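Nitrite transporter NirC (Salmonella enterica subsp. enterica serovar Typhimurium, PDB 4FC4) carries nitrite in and out across the bacterial inner membrane as a pentameric channel of the formate/nitrite transporter (FNT) family. Local coordinates at residues C160-L163 with V164-I168; A182-W185 with C186-F190; G232-L235 with S236-F240; E78-T81 with G82-F86; A63-G66 with I67-T70. All coordinates share one frame; numbering follows the deposited sequence.

Contact 1 (C160-L163 with V164-I168); sequences CNWL and VCLAI
Trp162 with Leu166, Asn161 with Cys165 and Cys160 with Val164 meet as i/i+4 neighbours along helix 150-172, a local contact buried within a predicted membrane-spanning helix. The indole of Trp162 and the isobutyl group of Leu166 lie side by side and point the same way. Methyl CD1 of Leu166 reaches 3.4 Å from CD1 of Trp162, touching the pyrrole part of the indole at a slant. Both side chains reach the next subunit, Trp162 packing on Ala36 and Leu166 on Tyr37 of that second chain. Beneath them runs ordinary helical bonding, from Val164 N to Cys160 O (2.9 Å) through to Ala167 N to Leu163 O (3.0 Å). In this aquaporin-like bundle of the FNT family the helix therefore has one side at the pentamer interface and another turned to helices of its own subunit. On that inner side the Asn161 amide rests against the sulfur of Cys165, with ND2 3.7 Å from SG and OD1 3.8 Å from it, a van der Waals approach. The amide's N-H groups are spent on two main-chain oxygens of other helices, Asn233 O and Thr81 O, which fix its rotation. OD1 also lies 3.8 Å from CB of Val164. The thiol of Cys160, swung anti to its own nitrogen (chi1 169°), leans with SG on CG2 of Val164 at 3.8 Å, and that methyl also sits 3.4 Å from Cys160 O. Phe190, on helix 177-192, packs on both Cys160 and Val164.

Contact 2 (A182-W185 with C186-F190); sequences AIWW and CLLAF
Ile183 O is approached by two N-H groups of the following turn. Leu187 N makes the straighter bond to it, 3.1 Å at 172°; Cys186 N, whose regular helical bond goes to Ala182 O, adds a weak one to Ile183 O at 3.2 Å. This is helix 177-192, and the next residue, Leu188, bonds through N to Trp184 O at 2.9 Å. The side-chain contact is centred on methyl CD2 of Leu188, which comes in alongside two consecutive indoles. It stands 3.8 Å from CH2 of Trp184 and 4.2 Å from the centroid of that residue's six-membered ring, an off-centre CH-pi contact. It also lies 4.1 Å from CZ3 of Trp185. The indoles meet each other too: CZ3 of Trp184 sits over the centre of the Trp185 ring, while CZ2 of Trp185 lies in the Trp184 plane at its edge. The swing of Trp184, with CG anti to N (chi1 176°), lays its ring beside Leu188, and its NE1 is bound to Ala63 O, which ties this helix to the end of helix 57-63. A second subunit packs Thr64 against Trp185 and Leu44 against Leu188. The indole N-H of Trp184 is thus satisfied within its own subunit, while Trp185 and Leu188 offer ring and methyl surface to the neighbour, consistent with a membrane-embedded interface of an FNT pentamer.

Contact 3 (G232-L235 with S236-F240); sequences GNTL and SGVVF
Leu235 meets Val239 and Phe240 in helix 219-248 of the FNT bundle, at the place where residues 236-240 form a wider, pi-type turn. With CG anti to the nitrogen (chi1 -180°), the branch of Leu235 is carried toward the next turn, where its two methyls meet different partners. CD1 comes to 3.9 Å from CG2 of Val239, while CD2 lies 4.1 Å from CZ of Phe240, five residues on, approaching that ring obliquely. Val239 N remains bound to Leu235 O at 2.9 Å. On another side of the helix Thr234 and Val238 run side by side, their CG2 methyls 3.8 Å apart, and Val238 N bonds Thr234 O nearly straight, at 167°. The polar side is more elaborate. Asn233 O accepts Gly237 N at 3.1 Å. Ser236 OG takes the crowded position between nitrogen and carbonyl carbon (chi1 52°), 3.2 Å from Asn233 O, but its bond goes to Ala158 O on helix 150-172. Ser236 N reaches Gly232 O only weakly, at 3.4 Å. The Asn233 amide is held at both atoms, OD1 by Ser198 N and ND2 by Gly157 O and Glu196 O, which leaves little liberty to rotate, while Thr234 turns its hydroxyl back to Thr230 O and Phe240 sets an edge-to-face contact with Phe118 of a second subunit. The arrangement is that of a transmembrane helix with a pi-type turn, its asparagine and serine turned to neighbouring parts of the subunit and its leucine and phenylalanine meeting on another side.

Contact 4 (E78-T81 with G82-F86); sequences ELFT and GHTMF
Glu78 and His83 form the tight end of this contact, a His-carboxylate hydrogen bond in which NE2 of His83 lies only 2.5 Å from OE1 of Glu78, very short and nearly straight at 167°. The oxygen comes to the imidazole edge near the ring plane, although carboxylate and ring are turned 54° against each other. A bend at chi2 (-73°) turns the Glu78 carboxylate onto NE2; CB of Glu78 also lies 3.5 Å from His83 NE2. Each has a second partner: Glu78 OE2 makes a salt bridge with Arg15, and His83 ND1 bonds the hydroxyl of Thr108. Leu79, at the N-cap position of helix 80-93, gives its carbonyl oxygen to His83 N at 3.0 Å and, weakly, to Gly82 N, while its carbonyl carbon lies over a face of the imidazole. Thr84 OG1 donates to Thr81 O at 2.8 Å. Softer than these bonds is the CH-pi packing of Phe80 and Thr84, where methyl CG2 of Thr84 lies over one face of the Phe80 ring, 4.2 Å from its centroid. The contact is loosest toward Phe86, which is partly exposed and does not touch 78-81. Thr81 turns its hydroxyl to His197, consistent with the threonine and histidine that face the pore in FNT channels. The start of helix 80-93 is enclosed within one subunit: helices 3-22 and 24-51 flank Glu78, helix 219-248 lies against Phe80 and Thr81, and helix 150-172 against Thr84.

Contact 5 (A63-G66 with I67-T70); sequences ATFG and IALT
With CG anti to the nitrogen (chi1 -171°), the Phe65 ring swings forward along the chain until one face meets the methyl of Ala68, and with OG1 placed beside its own nitrogen (chi1 -56°) Thr70 turns its hydroxyl back to Gly66. Methyl CB of Ala68 stands 3.8 Å from the Phe65 centroid, over the face but offset toward the rim, where CZ is nearest at 3.6 Å. This CH-pi contact accompanies a main-chain bond between the same two residues, from Ala68 N to Phe65 O (2.9 Å). Gly66 O is gripped twice by one residue. Thr70 N comes nearly along the C=O axis to Gly66 O at 3.2 Å, and Thr70 OG1 donates to Gly66 O from above the carbonyl plane at 2.7 Å. CG2 of Ile67, meanwhile, lies 3.8 Å from Thr64 O. The site is the loop joining helix 57-63 to helix 67-75, buried in the membrane-spanning bundle. Leu187 and Ile191 of helix 177-192 pack on Phe65, and Trp185 of a third subunit packs on Ile67 and Thr70. Thr64 bonds its own hydroxyl to Val60 O, back in the earlier helix. Where the chain leaves and resumes its helical path, carbonyls need partners in an apolar setting; here Thr70 satisfies Gly66 O with two donors, and its buried hydroxyl is itself satisfied by that bond.

Contacts 1, 2, 4 and 5 are buried, contact 3 only partly, with several residues partly exposed. Contacts 1, 2 and 3 lie within single helices, whereas contacts 4 and 5 sit where helices 80-93 and 67-75 begin. Asn161 binds contact 1 to contacts 3 and 4 by its amide, and Trp184 binds contact 2 to contact 5. Contacts 3 and 5 lie on opposite sides of the chain's centre, about 21 Å between centres. Chemistry follows place: contact 4, touching no other subunit, carries the His-carboxylate hydrogen bond, while contacts 1, 2, 3 and 5 also turn aromatic or aliphatic groups toward neighbouring subunits.

Contact 1 (C160-L163 with V164-I168)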
loop_
_atom_site.group_PDB
_atom_site.type_symbol
_atom_site.label_atom_id
_atom_site.label_comp_id
_atom_site.label_asym_id
_atom_site.label_seq_id
_atom_site.Cartn_x
_atom_site.Cartn_y
_atom_site.Cartn_z
ATOM N N CYS B 160 -20.188 12.426 9.124
ATOM C CA CYS B 160 -19.849 11.052 8.935
ATOM C C CYS B 160 -20.402 10.467 7.602
ATOM O O CYS B 160 -19.633 9.945 6.794
ATOM C CB CYS B 160 -20.351 10.221 10.129
ATOM S SG CYS B 160 -20.204 8.463 9.757
ATOM N N ASN B 161 -21.710 10.578 7.386
ATOM C CA ASN B 161 -22.361 9.876 6.301
ATOM C C ASN B 161 -22.099 10.481 4.948
ATOM O O ASN B 161 -22.206 9.817 3.910
ATOM C CB ASN B 161 -23.877 9.713 6.526
ATOM C CG ASN B 161 -24.407 8.459 5.845
ATOM O OD1 ASN B 161 -23.658 7.529 5.741
ATOM N ND2 ASN B 161 -25.689 8.441 5.354
ATOM N N TRP B 162 -21.772 11.752 4.956
ATOM C CA TRP B 162 -21.163 12.371 3.793
ATOM C C TRP B 162 -20.019 11.499 3.381
ATOM O O TRP B 162 -19.963 11.057 2.227
ATOM C CB TRP B 162 -20.662 13.781 4.131
ATOM C CG TRP B 162 -20.740 14.692 2.920
ATOM C CD1 TRP B 162 -20.960 14.313 1.598
ATOM C CD2 TRP B 162 -20.577 16.138 2.875
ATOM N NE1 TRP B 162 -20.962 15.387 0.768
ATOM C CE2 TRP B 162 -20.727 16.522 1.466
ATOM C CE3 TRP B 162 -20.374 17.131 3.829
ATOM C CZ2 TRP B 162 -20.682 17.880 1.046
ATOM C CZ3 TRP B 162 -20.301 18.486 3.402
ATOM C CH2 TRP B 162 -20.443 18.840 2.043
ATOM N N LEU B 163 -19.117 11.212 4.331
ATOM C CA LEU B 163 -17.878 10.551 4.015
ATOM C C LEU B 163 -18.148 9.077 3.647
ATOM O O LEU B 163 -17.600 8.567 2.686
ATOM C CB LEU B 163 -16.834 10.684 5.163
ATOM C CG LEU B 163 -16.035 11.977 5.038
ATOM C CD1 LEU B 163 -15.285 12.367 6.322
ATOM C CD2 LEU B 163 -15.083 11.886 3.829
ATOM N N VAL B 164 -18.998 8.401 4.411
ATOM C CA VAL B 164 -19.299 6.997 4.133
ATOM C C VAL B 164 -20.060 6.826 2.775
ATOM O O VAL B 164 -19.677 5.954 1.961
ATOM C CB VAL B 164 -20.046 6.340 5.319
ATOM C CG1 VAL B 164 -20.344 4.864 5.008
ATOM C CG2 VAL B 164 -19.231 6.538 6.577
ATOM N N CYS B 165 -21.108 7.639 2.543
ATOM C CA CYS B 165 -21.690 7.730 1.199
ATOM C C CYS B 165 -20.704 8.145 0.110
ATOM O O CYS B 165 -20.821 7.689 -1.024
ATOM C CB CYS B 165 -22.893 8.637 1.175
ATOM S SG CYS B 165 -24.278 7.814 1.983
ATOM N N LEU B 166 -19.736 9.006 0.426
ATOM C CA LEU B 166 -18.716 9.326 -0.552
ATOM C C LEU B 166 -17.899 8.070 -0.925
ATOM O O LEU B 166 -17.556 7.877 -2.096
ATOM C CB LEU B 166 -17.820 10.480 -0.083
ATOM C CG LEU B 166 -18.481 11.837 -0.423
ATOM C CD1 LEU B 166 -17.995 12.968 0.496
ATOM C CD2 LEU B 166 -18.327 12.197 -1.899
ATOM N N ALA B 167 -17.634 7.195 0.059
ATOM C CA ALA B 167 -16.901 5.971 -0.172
ATOM C C ALA B 167 -17.753 5.058 -1.060
ATOM O O ALA B 167 -17.272 4.477 -2.025
ATOM C CB ALA B 167 -16.577 5.313 1.159
ATOM N N ILE B 168 -19.047 4.986 -0.778
ATOM C CA ILE B 168 -19.915 4.107 -1.563
ATOM C C ILE B 168 -19.998 4.543 -3.015
ATOM O O ILE B 168 -19.867 3.726 -3.944
ATOM C CB ILE B 168 -21.307 4.044 -0.941
ATOM C CG1 ILE B 168 -21.196 3.341 0.437
ATOM C CG2 ILE B 168 -22.217 3.364 -1.908
ATOM C CD1 ILE B 168 -22.424 3.494 1.287
#

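Contact 2 (A182-W185 with C186-F190)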
loop_
_atom_site.group_PDB
_atom_site.type_symbol
_atom_site.label_atom_id
_atom_site.label_comp_id
_atom_site.label_asym_id
_atom_site.label_seq_id
_atom_site.Cartn_x
_atom_site.Cartn_y
_atom_site.Cartn_z
ATOM N N ALA B 182 -10.732 3.804 -1.891
ATOM C CA ALA B 182 -11.761 4.876 -1.673
ATOM C C ALA B 182 -12.358 4.733 -0.298
ATOM O O ALA B 182 -12.502 5.704 0.456
ATOM C CB ALA B 182 -12.861 4.817 -2.729
ATOM N N ILE B 183 -12.732 3.493 0.014
ATOM C CA ILE B 183 -13.323 3.110 1.297
ATOM C C ILE B 183 -12.332 3.395 2.470
ATOM O O ILE B 183 -12.667 4.066 3.434
ATOM C CB ILE B 183 -13.737 1.612 1.271
ATOM C CG1 ILE B 183 -14.858 1.355 0.220
ATOM C CG2 ILE B 183 -14.139 1.189 2.685
ATOM C CD1 ILE B 183 -15.136 -0.150 -0.062
ATOM N N TRP B 184 -11.092 2.963 2.336
ATOM C CA TRP B 184 -10.085 3.200 3.352
ATOM C C TRP B 184 -9.941 4.698 3.693
ATOM O O TRP B 184 -9.908 5.089 4.881
ATOM C CB TRP B 184 -8.721 2.584 2.905
ATOM C CG TRP B 184 -7.638 2.902 3.920
ATOM C CD1 TRP B 184 -7.456 2.301 5.176
ATOM C CD2 TRP B 184 -6.633 3.990 3.864
ATOM N NE1 TRP B 184 -6.465 2.899 5.851
ATOM C CE2 TRP B 184 -5.852 3.866 5.112
ATOM C CE3 TRP B 184 -6.273 4.972 2.922
ATOM C CZ2 TRP B 184 -4.791 4.733 5.419
ATOM C CZ3 TRP B 184 -5.160 5.818 3.228
ATOM C CH2 TRP B 184 -4.462 5.718 4.455
ATOM N N TRP B 185 -9.886 5.556 2.667
ATOM C CA TRP B 185 -9.660 6.976 2.852
ATOM C C TRP B 185 -10.777 7.549 3.629
ATOM O O TRP B 185 -10.552 8.350 4.551
ATOM C CB TRP B 185 -9.580 7.737 1.543
ATOM C CG TRP B 185 -8.229 7.845 0.946
ATOM C CD1 TRP B 185 -7.790 7.331 -0.285
ATOM C CD2 TRP B 185 -7.073 8.524 1.511
ATOM N NE1 TRP B 185 -6.488 7.642 -0.528
ATOM C CE2 TRP B 185 -5.980 8.364 0.519
ATOM C CE3 TRP B 185 -6.818 9.206 2.712
ATOM C CZ2 TRP B 185 -4.676 8.856 0.762
ATOM C CZ3 TRP B 185 -5.526 9.726 2.934
ATOM C CH2 TRP B 185 -4.471 9.554 1.979
ATOM N N CYS B 186 -11.999 7.153 3.295
ATOM C CA CYS B 186 -13.160 7.840 3.891
ATOM C C CYS B 186 -13.373 7.448 5.327
ATOM O O CYS B 186 -13.793 8.262 6.136
ATOM C CB CYS B 186 -14.433 7.529 3.107
ATOM S SG CYS B 186 -14.403 8.358 1.537
ATOM N N LEU B 187 -13.128 6.172 5.624
ATOM C CA LEU B 187 -13.202 5.707 7.001
ATOM C C LEU B 187 -12.020 6.240 7.868
ATOM O O LEU B 187 -12.262 6.625 8.993
ATOM C CB LEU B 187 -13.360 4.179 7.030
ATOM C CG LEU B 187 -14.815 3.728 6.834
ATOM C CD1 LEU B 187 -15.466 4.351 5.583
ATOM C CD2 LEU B 187 -14.849 2.195 6.809
ATOM N N LEU B 188 -10.773 6.303 7.359
ATOM C CA LEU B 188 -9.738 7.150 8.043
ATOM C C LEU B 188 -10.318 8.514 8.476
ATOM O O LEU B 188 -10.207 8.950 9.637
ATOM C CB LEU B 188 -8.522 7.359 7.150
ATOM C CG LEU B 188 -7.387 8.273 7.636
ATOM C CD1 LEU B 188 -6.847 7.860 9.009
ATOM C CD2 LEU B 188 -6.250 8.215 6.647
ATOM N N ALA B 189 -10.977 9.169 7.522
ATOM C CA ALA B 189 -11.369 10.542 7.672
ATOM C C ALA B 189 -12.536 10.648 8.691
ATOM O O ALA B 189 -12.480 11.519 9.557
ATOM C CB ALA B 189 -11.783 11.157 6.318
ATOM N N PHE B 190 -13.567 9.818 8.601
ATOM C CA PHE B 190 -14.679 10.035 9.526
ATOM C C PHE B 190 -14.327 9.659 10.957
ATOM O O PHE B 190 -14.658 10.394 11.890
ATOM C CB PHE B 190 -16.002 9.469 9.005
ATOM C CG PHE B 190 -16.471 8.220 9.705
ATOM C CD1 PHE B 190 -16.905 8.247 11.061
ATOM C CD2 PHE B 190 -16.558 7.008 9.001
ATOM C CE1 PHE B 190 -17.315 7.074 11.691
ATOM C CE2 PHE B 190 -17.007 5.872 9.635
ATOM C CZ PHE B 190 -17.368 5.891 10.974
#

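Contact 3 (G232-L235 with S236-F240)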
loop_
_atom_site.group_PDB
_atom_site.type_symbol
_atom_site.label_atom_id
_atom_site.label_comp_id
_atom_site.label_asym_id
_atom_site.label_seq_id
_atom_site.Cartn_x
_atom_site.Cartn_y
_atom_site.Cartn_z
ATOM N N GLY B 232 -28.881 12.587 11.515
ATOM C CA GLY B 232 -27.775 13.320 10.876
ATOM C C GLY B 232 -27.198 12.553 9.703
ATOM O O GLY B 232 -26.940 13.135 8.643
ATOM N N ASN B 233 -26.969 11.253 9.893
ATOM C CA ASN B 233 -26.575 10.356 8.791
ATOM C C ASN B 233 -27.527 10.521 7.581
ATOM O O ASN B 233 -27.067 10.532 6.413
ATOM C CB ASN B 233 -26.577 8.870 9.219
ATOM C CG ASN B 233 -25.441 8.495 10.156
ATOM O OD1 ASN B 233 -25.506 7.438 10.816
ATOM N ND2 ASN B 233 -24.370 9.314 10.203
ATOM N N THR B 234 -28.835 10.616 7.883
ATOM C CA THR B 234 -29.899 10.681 6.896
ATOM C C THR B 234 -29.884 11.993 6.108
ATOM O O THR B 234 -29.926 11.957 4.892
ATOM C CB THR B 234 -31.281 10.497 7.569
ATOM O OG1 THR B 234 -31.246 9.282 8.330
ATOM C CG2 THR B 234 -32.394 10.422 6.540
ATOM N N LEU B 235 -29.803 13.133 6.798
ATOM C CA LEU B 235 -29.463 14.416 6.145
ATOM C C LEU B 235 -28.394 14.354 5.018
ATOM O O LEU B 235 -28.651 14.757 3.884
ATOM C CB LEU B 235 -29.034 15.492 7.168
ATOM C CG LEU B 235 -28.683 16.823 6.492
ATOM C CD1 LEU B 235 -29.865 17.343 5.680
ATOM C CD2 LEU B 235 -28.292 17.896 7.496
ATOM N N SER B 236 -27.192 13.922 5.347
ATOM C CA SER B 236 -26.076 13.924 4.371
ATOM C C SER B 236 -26.261 12.874 3.234
ATOM O O SER B 236 -25.930 13.147 2.080
ATOM C CB SER B 236 -24.737 13.788 5.078
ATOM O OG SER B 236 -24.711 12.668 5.964
ATOM N N GLY B 237 -26.848 11.716 3.546
ATOM C CA GLY B 237 -27.113 10.688 2.558
ATOM C C GLY B 237 -28.151 11.158 1.569
ATOM O O GLY B 237 -27.927 11.106 0.369
ATOM N N VAL B 238 -29.284 11.638 2.082
ATOM C CA VAL B 238 -30.419 12.091 1.273
ATOM C C VAL B 238 -30.076 13.376 0.498
ATOM O O VAL B 238 -30.308 13.449 -0.708
ATOM C CB VAL B 238 -31.694 12.287 2.157
ATOM C CG1 VAL B 238 -32.865 12.911 1.384
ATOM C CG2 VAL B 238 -32.099 10.954 2.781
ATOM N N VAL B 239 -29.496 14.367 1.185
ATOM C CA VAL B 239 -29.400 15.734 0.638
ATOM C C VAL B 239 -28.036 16.019 0.025
ATOM O O VAL B 239 -27.945 16.347 -1.165
ATOM C CB VAL B 239 -29.782 16.836 1.663
ATOM C CG1 VAL B 239 -29.591 18.217 1.056
ATOM C CG2 VAL B 239 -31.225 16.705 2.130
ATOM N N PHE B 240 -26.973 15.892 0.821
ATOM C CA PHE B 240 -25.642 16.260 0.311
ATOM C C PHE B 240 -25.232 15.321 -0.801
ATOM O O PHE B 240 -24.569 15.763 -1.730
ATOM C CB PHE B 240 -24.527 16.257 1.362
ATOM C CG PHE B 240 -24.805 17.063 2.580
ATOM C CD1 PHE B 240 -25.804 18.053 2.614
ATOM C CD2 PHE B 240 -24.018 16.861 3.726
ATOM C CE1 PHE B 240 -26.033 18.796 3.775
ATOM C CE2 PHE B 240 -24.245 17.605 4.882
ATOM C CZ PHE B 240 -25.243 18.574 4.917
#

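Contact 4 (E78-T81 with G82-F86)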
loop_
_atom_site.group_PDB
_atom_site.type_symbol
_atom_site.label_atom_id
_atom_site.label_comp_id
_atom_site.label_asym_id
_atom_site.label_seq_id
_atom_site.Cartn_x
_atom_site.Cartn_y
_atom_site.Cartn_z
ATOM N N GLU B 78 -26.769 -5.238 3.479
ATOM C CA GLU B 78 -27.552 -3.975 3.357
ATOM C C GLU B 78 -27.348 -3.013 4.532
ATOM O O GLU B 78 -27.617 -3.367 5.657
ATOM C CB GLU B 78 -29.041 -4.265 3.118
ATOM C CG GLU B 78 -29.246 -5.194 1.930
ATOM C CD GLU B 78 -28.994 -4.547 0.544
ATOM O OE1 GLU B 78 -28.908 -3.291 0.423
ATOM O OE2 GLU B 78 -28.962 -5.297 -0.474
ATOM N N LEU B 79 -26.849 -1.817 4.255
ATOM C CA LEU B 79 -26.407 -0.877 5.270
ATOM C C LEU B 79 -27.347 0.298 5.236
ATOM O O LEU B 79 -27.541 0.927 4.206
ATOM C CB LEU B 79 -24.958 -0.401 4.973
ATOM C CG LEU B 79 -24.266 0.461 6.058
ATOM C CD1 LEU B 79 -24.317 -0.231 7.424
ATOM C CD2 LEU B 79 -22.807 0.882 5.678
ATOM N N PHE B 80 -27.947 0.605 6.379
ATOM C CA PHE B 80 -28.957 1.634 6.409
ATOM C C PHE B 80 -28.380 2.961 5.899
ATOM O O PHE B 80 -29.073 3.678 5.163
ATOM C CB PHE B 80 -29.575 1.780 7.811
ATOM C CG PHE B 80 -30.116 3.160 8.084
ATOM C CD1 PHE B 80 -29.268 4.171 8.574
ATOM C CD2 PHE B 80 -31.461 3.470 7.806
ATOM C CE1 PHE B 80 -29.763 5.455 8.799
ATOM C CE2 PHE B 80 -31.951 4.758 8.017
ATOM C CZ PHE B 80 -31.111 5.749 8.520
ATOM N N THR B 81 -27.128 3.284 6.261
ATOM C CA THR B 81 -26.603 4.625 5.949
ATOM C C THR B 81 -26.429 4.802 4.457
ATOM O O THR B 81 -26.565 5.893 3.945
ATOM C CB THR B 81 -25.302 4.961 6.717
ATOM O OG1 THR B 81 -24.362 3.905 6.512
ATOM C CG2 THR B 81 -25.605 5.093 8.239
ATOM N N GLY B 82 -26.173 3.708 3.746
ATOM C CA GLY B 82 -26.021 3.742 2.279
ATOM C C GLY B 82 -27.408 3.780 1.643
ATOM O O GLY B 82 -27.612 4.454 0.627
ATOM N N HIS B 83 -28.357 3.067 2.253
ATOM C CA HIS B 83 -29.735 3.130 1.823
ATOM C C HIS B 83 -30.261 4.547 1.771
ATOM O O HIS B 83 -31.063 4.886 0.856
ATOM C CB HIS B 83 -30.631 2.196 2.659
ATOM C CG HIS B 83 -30.496 0.730 2.305
ATOM N ND1 HIS B 83 -31.422 -0.176 2.639
ATOM C CD2 HIS B 83 -29.482 0.029 1.622
ATOM C CE1 HIS B 83 -31.070 -1.405 2.183
ATOM N NE2 HIS B 83 -29.875 -1.287 1.554
ATOM N N THR B 84 -29.814 5.413 2.703
ATOM C CA THR B 84 -30.326 6.803 2.681
ATOM C C THR B 84 -30.072 7.489 1.320
ATOM O O THR B 84 -31.003 8.186 0.790
ATOM C CB THR B 84 -29.798 7.715 3.808
ATOM O OG1 THR B 84 -28.411 7.918 3.629
ATOM C CG2 THR B 84 -30.086 7.171 5.180
ATOM N N MET B 85 -28.836 7.302 0.785
ATOM C CA MET B 85 -28.468 7.757 -0.581
ATOM C C MET B 85 -29.155 6.994 -1.713
ATOM O O MET B 85 -29.738 7.626 -2.600
ATOM C CB MET B 85 -26.961 7.736 -0.819
ATOM C CG MET B 85 -26.487 8.242 -2.186
ATOM S SD MET B 85 -24.656 8.169 -2.241
ATOM C CE MET B 85 -24.350 6.427 -2.505
ATOM N N PHE B 86 -29.123 5.660 -1.668
ATOM C CA PHE B 86 -29.565 4.844 -2.797
ATOM C C PHE B 86 -31.041 5.116 -3.070
ATOM O O PHE B 86 -31.489 5.382 -4.233
ATOM C CB PHE B 86 -29.350 3.326 -2.520
ATOM C CG PHE B 86 -27.903 2.854 -2.605
ATOM C CD1 PHE B 86 -27.129 3.055 -3.760
ATOM C CD2 PHE B 86 -27.310 2.169 -1.526
ATOM C CE1 PHE B 86 -25.796 2.592 -3.830
ATOM C CE2 PHE B 86 -25.984 1.712 -1.587
ATOM C CZ PHE B 86 -25.224 1.932 -2.729
#

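Contact 5 (A63-G66 with I67-T70)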
loop_
_atom_site.group_PDB
_atom_site.type_symbol
_atom_site.label_atom_id
_atom_site.label_comp_id
_atom_site.label_asym_id
_atom_site.label_seq_id
_atom_site.Cartn_x
_atom_site.Cartn_y
_atom_site.Cartn_z
ATOM N N ALA B 63 -7.032 4.468 10.571
ATOM C CA ALA B 63 -6.345 3.715 9.534
ATOM C C ALA B 63 -6.779 2.224 9.480
ATOM O O ALA B 63 -6.510 1.532 8.503
ATOM C CB ALA B 63 -4.820 3.847 9.706
ATOM N N THR B 64 -7.420 1.718 10.520
ATOM C CA THR B 64 -7.710 0.282 10.581
ATOM C C THR B 64 -9.197 0.019 10.547
ATOM O O THR B 64 -9.612 -1.134 10.585
ATOM C CB THR B 64 -7.068 -0.434 11.808
ATOM O OG1 THR B 64 -7.514 0.204 13.026
ATOM C CG2 THR B 64 -5.514 -0.393 11.735
ATOM N N PHE B 65 -10.008 1.066 10.443
ATOM C CA PHE B 65 -11.451 0.863 10.424
ATOM C C PHE B 65 -11.958 0.477 9.035
ATOM O O PHE B 65 -13.084 -0.032 8.895
ATOM C CB PHE B 65 -12.177 2.087 10.944
ATOM C CG PHE B 65 -13.663 1.859 11.157
ATOM C CD1 PHE B 65 -14.108 0.861 12.012
ATOM C CD2 PHE B 65 -14.642 2.658 10.470
ATOM C CE1 PHE B 65 -15.496 0.660 12.228
ATOM C CE2 PHE B 65 -16.003 2.451 10.677
ATOM C CZ PHE B 65 -16.435 1.454 11.571
ATOM N N GLY B 66 -11.102 0.669 8.005
ATOM C CA GLY B 66 -11.459 0.334 6.604
ATOM C C GLY B 66 -12.203 -0.998 6.348
ATOM O O GLY B 66 -13.065 -1.096 5.467
ATOM N N ILE B 67 -11.830 -2.044 7.077
ATOM C CA ILE B 67 -12.451 -3.351 6.904
ATOM C C ILE B 67 -13.982 -3.238 6.997
ATOM O O ILE B 67 -14.706 -3.956 6.292
ATOM C CB ILE B 67 -11.855 -4.383 7.896
ATOM C CG1 ILE B 67 -12.584 -5.730 7.786
ATOM C CG2 ILE B 67 -11.910 -3.811 9.295
ATOM C CD1 ILE B 67 -11.838 -6.893 8.353
ATOM N N ALA B 68 -14.478 -2.313 7.815
ATOM C CA ALA B 68 -15.927 -2.284 8.118
ATOM C C ALA B 68 -16.751 -2.119 6.839
ATOM O O ALA B 68 -17.631 -2.910 6.562
ATOM C CB ALA B 68 -16.296 -1.162 9.133
ATOM N N LEU B 69 -16.455 -1.087 6.054
ATOM C CA LEU B 69 -17.226 -0.841 4.839
ATOM C C LEU B 69 -16.758 -1.708 3.695
ATOM O O LEU B 69 -17.555 -2.005 2.785
ATOM C CB LEU B 69 -17.218 0.622 4.477
ATOM C CG LEU B 69 -18.251 1.020 3.435
ATOM C CD1 LEU B 69 -19.714 0.879 3.911
ATOM C CD2 LEU B 69 -17.895 2.457 3.039
ATOM N N THR B 70 -15.495 -2.129 3.749
ATOM C CA THR B 70 -14.997 -3.104 2.797
ATOM C C THR B 70 -15.814 -4.398 2.820
ATOM O O THR B 70 -16.231 -4.857 1.753
ATOM C CB THR B 70 -13.533 -3.439 3.036
ATOM O OG1 THR B 70 -12.754 -2.225 3.003
ATOM C CG2 THR B 70 -13.066 -4.435 2.010
#